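Local coordinates for protein malate dehydrogenase (Pyrococcus horikoshii, PDB 1V9N) that catalyses the NAD-dependent interconversion of (S)-malate and oxaloacetate as a homodimeric dehydrogenase of the LDH2/MDH2 family, at residues 147-152 / 167-172. Residues are numbered along the deposited sequence; the frame is centred on the assembly and turned at random.
Sequences SMTNSR and TNPIAL. With NDP (NADPH dihydro-nicotinamide-adenine-dinucleotide phosphate), chain B.
S147 and A171 form a hydrogen-bonded pair between two neighbouring antiparallel strands in the mixed sheet of this LDH2/MDH2 family member. S147 N gives a bond to A171 O, and A171 N returns one to S147 O, both 2.9 Å long. Past M148 and I170 the two segments turn into loops and line the nicotinamide end of the NADPH site.

N168 links the two loops. N168 CB lies 3.5 Å from T149 O. CG, set beside the backbone N (chi1 -51°), lies against N150 CA. N168 OD1 lies 3.1 Å from both N150 CA and S151 N. ND2 turns out of the contact to S249 O, D253 OD2 and S265 OG, so this buried amide ties N168 to helix 242-258 and to S265. An alanine here would probably leave S249 O, D253 OD2 and S265 OG without the N168 amide and open a gap beside N150 and S151.

The cofactor lies on the side of P169 and T149. P169 CG touches T149 CG2 at 3.5 Å, while P169 CD sits 3.6 Å from nicotinamide C4N, the carbon that carries the hydride. T149 OG1 points elsewhere and bonds to H280. S151 CB meets the carboxamide oxygen O7N. Its hydroxyl turns to the other loop, where S151 OG accepts a bent hydrogen bond of 3.2 Å from T167 N.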
loop_
_atom_site.group_PDB
_atom_site.type_symbol
_atom_site.label_atom_id
_atom_site.label_comp_id
_atom_site.label_asym_id
_atom_site.label_seq_id
_atom_site.Cartn_x
_atom_site.Cartn_y
_atom_site.Cartn_z
ATOM N N SER A 147 9.893 0.663 -1.306
ATOM C CA SER A 147 10.580 0.615 -0.027
ATOM C C SER A 147 9.639 0.970 1.110
ATOM O O SER A 147 8.764 1.817 0.962
ATOM C CB SER A 147 11.778 1.560 -0.008
ATOM O OG SER A 147 12.497 1.388 1.200
HETATM N N MSE A 148 9.828 0.304 2.244
HETATM C CA MSE A 148 9.020 0.527 3.434
HETATM C C MSE A 148 9.938 0.362 4.631
HETATM O O MSE A 148 11.017 -0.235 4.524
HETATM C CB MSE A 148 7.914 -0.525 3.562
HETATM C CG MSE A 148 6.944 -0.630 2.409
HETATM SE SE MSE A 148 5.817 -2.212 2.655
HETATM C CE MSE A 148 5.219 -2.410 0.817
ATOM N N THR A 149 9.492 0.879 5.771
ATOM C CA THR A 149 10.243 0.779 7.011
ATOM C C THR A 149 9.279 0.980 8.173
ATOM O O THR A 149 8.300 1.718 8.057
ATOM C CB THR A 149 11.345 1.863 7.100
ATOM O OG1 THR A 149 12.096 1.680 8.307
ATOM C CG2 THR A 149 10.729 3.266 7.108
ATOM N N ASN A 150 9.530 0.305 9.288
ATOM C CA ASN A 150 8.680 0.498 10.442
ATOM C C ASN A 150 9.384 1.569 11.272
ATOM O O ASN A 150 10.422 2.102 10.855
ATOM C CB ASN A 150 8.484 -0.811 11.225
ATOM C CG ASN A 150 9.776 -1.404 11.730
ATOM O OD1 ASN A 150 10.841 -0.797 11.630
ATOM N ND2 ASN A 150 9.688 -2.601 12.291
ATOM N N SER A 151 8.828 1.911 12.426
ATOM C CA SER A 151 9.443 2.944 13.245
ATOM C C SER A 151 8.978 2.870 14.688
ATOM O O SER A 151 8.341 1.901 15.100
ATOM C CB SER A 151 9.112 4.322 12.670
ATOM O OG SER A 151 7.714 4.565 12.722
ATOM N N ARG A 152 9.307 3.905 15.453
ATOM C CA ARG A 152 8.916 3.970 16.854
ATOM C C ARG A 152 7.402 4.077 16.932
ATOM O O ARG A 152 6.765 4.615 16.027
ATOM C CB ARG A 152 9.548 5.194 17.524
ATOM C CG ARG A 152 11.061 5.204 17.489
ATOM C CD ARG A 152 11.643 6.385 18.263
ATOM N NE ARG A 152 11.182 7.671 17.746
ATOM C CZ ARG A 152 10.175 8.371 18.258
ATOM N NH1 ARG A 152 9.516 7.914 19.318
ATOM N NH2 ARG A 152 9.823 9.527 17.709
ATOM N N THR A 167 4.686 5.140 12.055
ATOM C CA THR A 167 4.208 5.963 10.954
ATOM C C THR A 167 4.514 5.255 9.630
ATOM O O THR A 167 4.146 5.716 8.547
ATOM C CB THR A 167 4.838 7.364 11.007
ATOM O OG1 THR A 167 6.238 7.257 11.292
ATOM C CG2 THR A 167 4.166 8.192 12.099
ATOM N N ASN A 168 5.193 4.123 9.766
ATOM C CA ASN A 168 5.553 3.212 8.681
ATOM C C ASN A 168 5.207 3.662 7.268
ATOM O O ASN A 168 4.132 3.363 6.752
ATOM C CB ASN A 168 4.900 1.866 8.980
ATOM C CG ASN A 168 5.203 1.389 10.387
ATOM O OD1 ASN A 168 6.046 1.968 11.073
ATOM N ND2 ASN A 168 4.534 0.331 10.820
ATOM N N PRO A 169 6.143 4.356 6.607
ATOM C CA PRO A 169 5.911 4.846 5.250
ATOM C C PRO A 169 5.992 3.785 4.161
ATOM O O PRO A 169 6.516 2.685 4.370
ATOM C CB PRO A 169 6.989 5.916 5.095
ATOM C CG PRO A 169 8.147 5.302 5.818
ATOM C CD PRO A 169 7.492 4.722 7.078
ATOM N N ILE A 170 5.446 4.138 3.002
ATOM C CA ILE A 170 5.451 3.292 1.821
ATOM C C ILE A 170 5.897 4.172 0.665
ATOM O O ILE A 170 5.386 5.278 0.492
ATOM C CB ILE A 170 4.050 2.757 1.479
ATOM C CG1 ILE A 170 3.560 1.821 2.582
ATOM C CG2 ILE A 170 4.090 2.052 0.125
ATOM C CD1 ILE A 170 2.130 1.337 2.386
ATOM N N ALA A 171 6.850 3.689 -0.122
ATOM C CA ALA A 171 7.327 4.458 -1.259
ATOM C C ALA A 171 7.436 3.597 -2.511
ATOM O O ALA A 171 7.860 2.442 -2.444
ATOM C CB ALA A 171 8.683 5.081 -0.940
ATOM N N LEU A 172 7.032 4.166 -3.642
ATOM C CA LEU A 172 7.124 3.497 -4.928
ATOM C C LEU A 172 7.601 4.507 -5.953
ATOM O O LEU A 172 7.043 5.602 -6.082
ATOM C CB LEU A 172 5.774 2.913 -5.374
ATOM C CG LEU A 172 5.851 2.110 -6.690
ATOM C CD1 LEU A 172 4.744 1.074 -6.716
ATOM C CD2 LEU A 172 5.754 3.039 -7.900
HETATM P PA NDP B . 3.380 14.052 2.077
HETATM O O1A NDP B . 4.279 15.181 2.082
HETATM O O2A NDP B . 1.934 14.148 2.484
HETATM O O5B NDP B . 3.464 13.387 0.580
HETATM C C5B NDP B . 2.707 12.212 0.237
HETATM C C4B NDP B . 3.084 11.888 -1.221
HETATM O O4B NDP B . 2.069 12.535 -2.010
HETATM C C3B NDP B . 4.401 12.385 -1.749
HETATM O O3B NDP B . 4.939 11.362 -2.640
HETATM C C2B NDP B . 4.123 13.642 -2.495
HETATM O O2B NDP B . 5.053 14.027 -3.522
HETATM C C1B NDP B . 2.717 13.393 -2.946
HETATM N N9A NDP B . 1.854 14.604 -3.025
HETATM C C8A NDP B . 1.803 15.737 -2.164
HETATM N N7A NDP B . 0.885 16.588 -2.559
HETATM C C5A NDP B . 0.309 16.052 -3.675
HETATM C C6A NDP B . -0.735 16.456 -4.567
HETATM N N6A NDP B . -1.380 17.611 -4.367
HETATM N N1A NDP B . -1.079 15.651 -5.631
HETATM C C2A NDP B . -0.427 14.462 -5.842
HETATM N N3A NDP B . 0.565 13.992 -5.057
HETATM C C4A NDP B . 0.891 14.839 -3.981
HETATM O O3 NDP B . 3.940 12.809 2.858
HETATM P PN NDP B . 4.319 12.412 4.346
HETATM O O1N NDP B . 3.452 11.285 4.675
HETATM O O2N NDP B . 4.117 13.697 5.098
HETATM O O5D NDP B . 5.851 12.018 4.173
HETATM C C5D NDP B . 6.886 12.454 5.100
HETATM C C4D NDP B . 8.292 11.892 4.660
HETATM O O4D NDP B . 8.850 11.266 5.801
HETATM C C3D NDP B . 8.305 10.810 3.552
HETATM O O3D NDP B . 9.392 11.098 2.663
HETATM C C2D NDP B . 8.442 9.484 4.281
HETATM O O2D NDP B . 9.077 8.512 3.477
HETATM C C1D NDP B . 9.242 9.918 5.538
HETATM N N1N NDP B . 8.967 9.096 6.748
HETATM C C2N NDP B . 10.053 8.323 7.245
HETATM C C3N NDP B . 9.797 7.524 8.435
HETATM C C7N NDP B . 10.879 6.712 9.003
HETATM O O7N NDP B . 10.740 6.013 10.014
HETATM N N7N NDP B . 12.107 6.697 8.419
HETATM C C4N NDP B . 8.494 7.572 9.018
HETATM C C5N NDP B . 7.448 8.330 8.511
HETATM C C6N NDP B . 7.680 9.102 7.374
HETATM P P2B NDP B . 6.170 15.099 -3.389
HETATM O O1X NDP B . 6.078 15.803 -4.678
HETATM O O2X NDP B . 7.498 14.432 -3.221
HETATM O O3X NDP B . 5.866 16.018 -2.210
#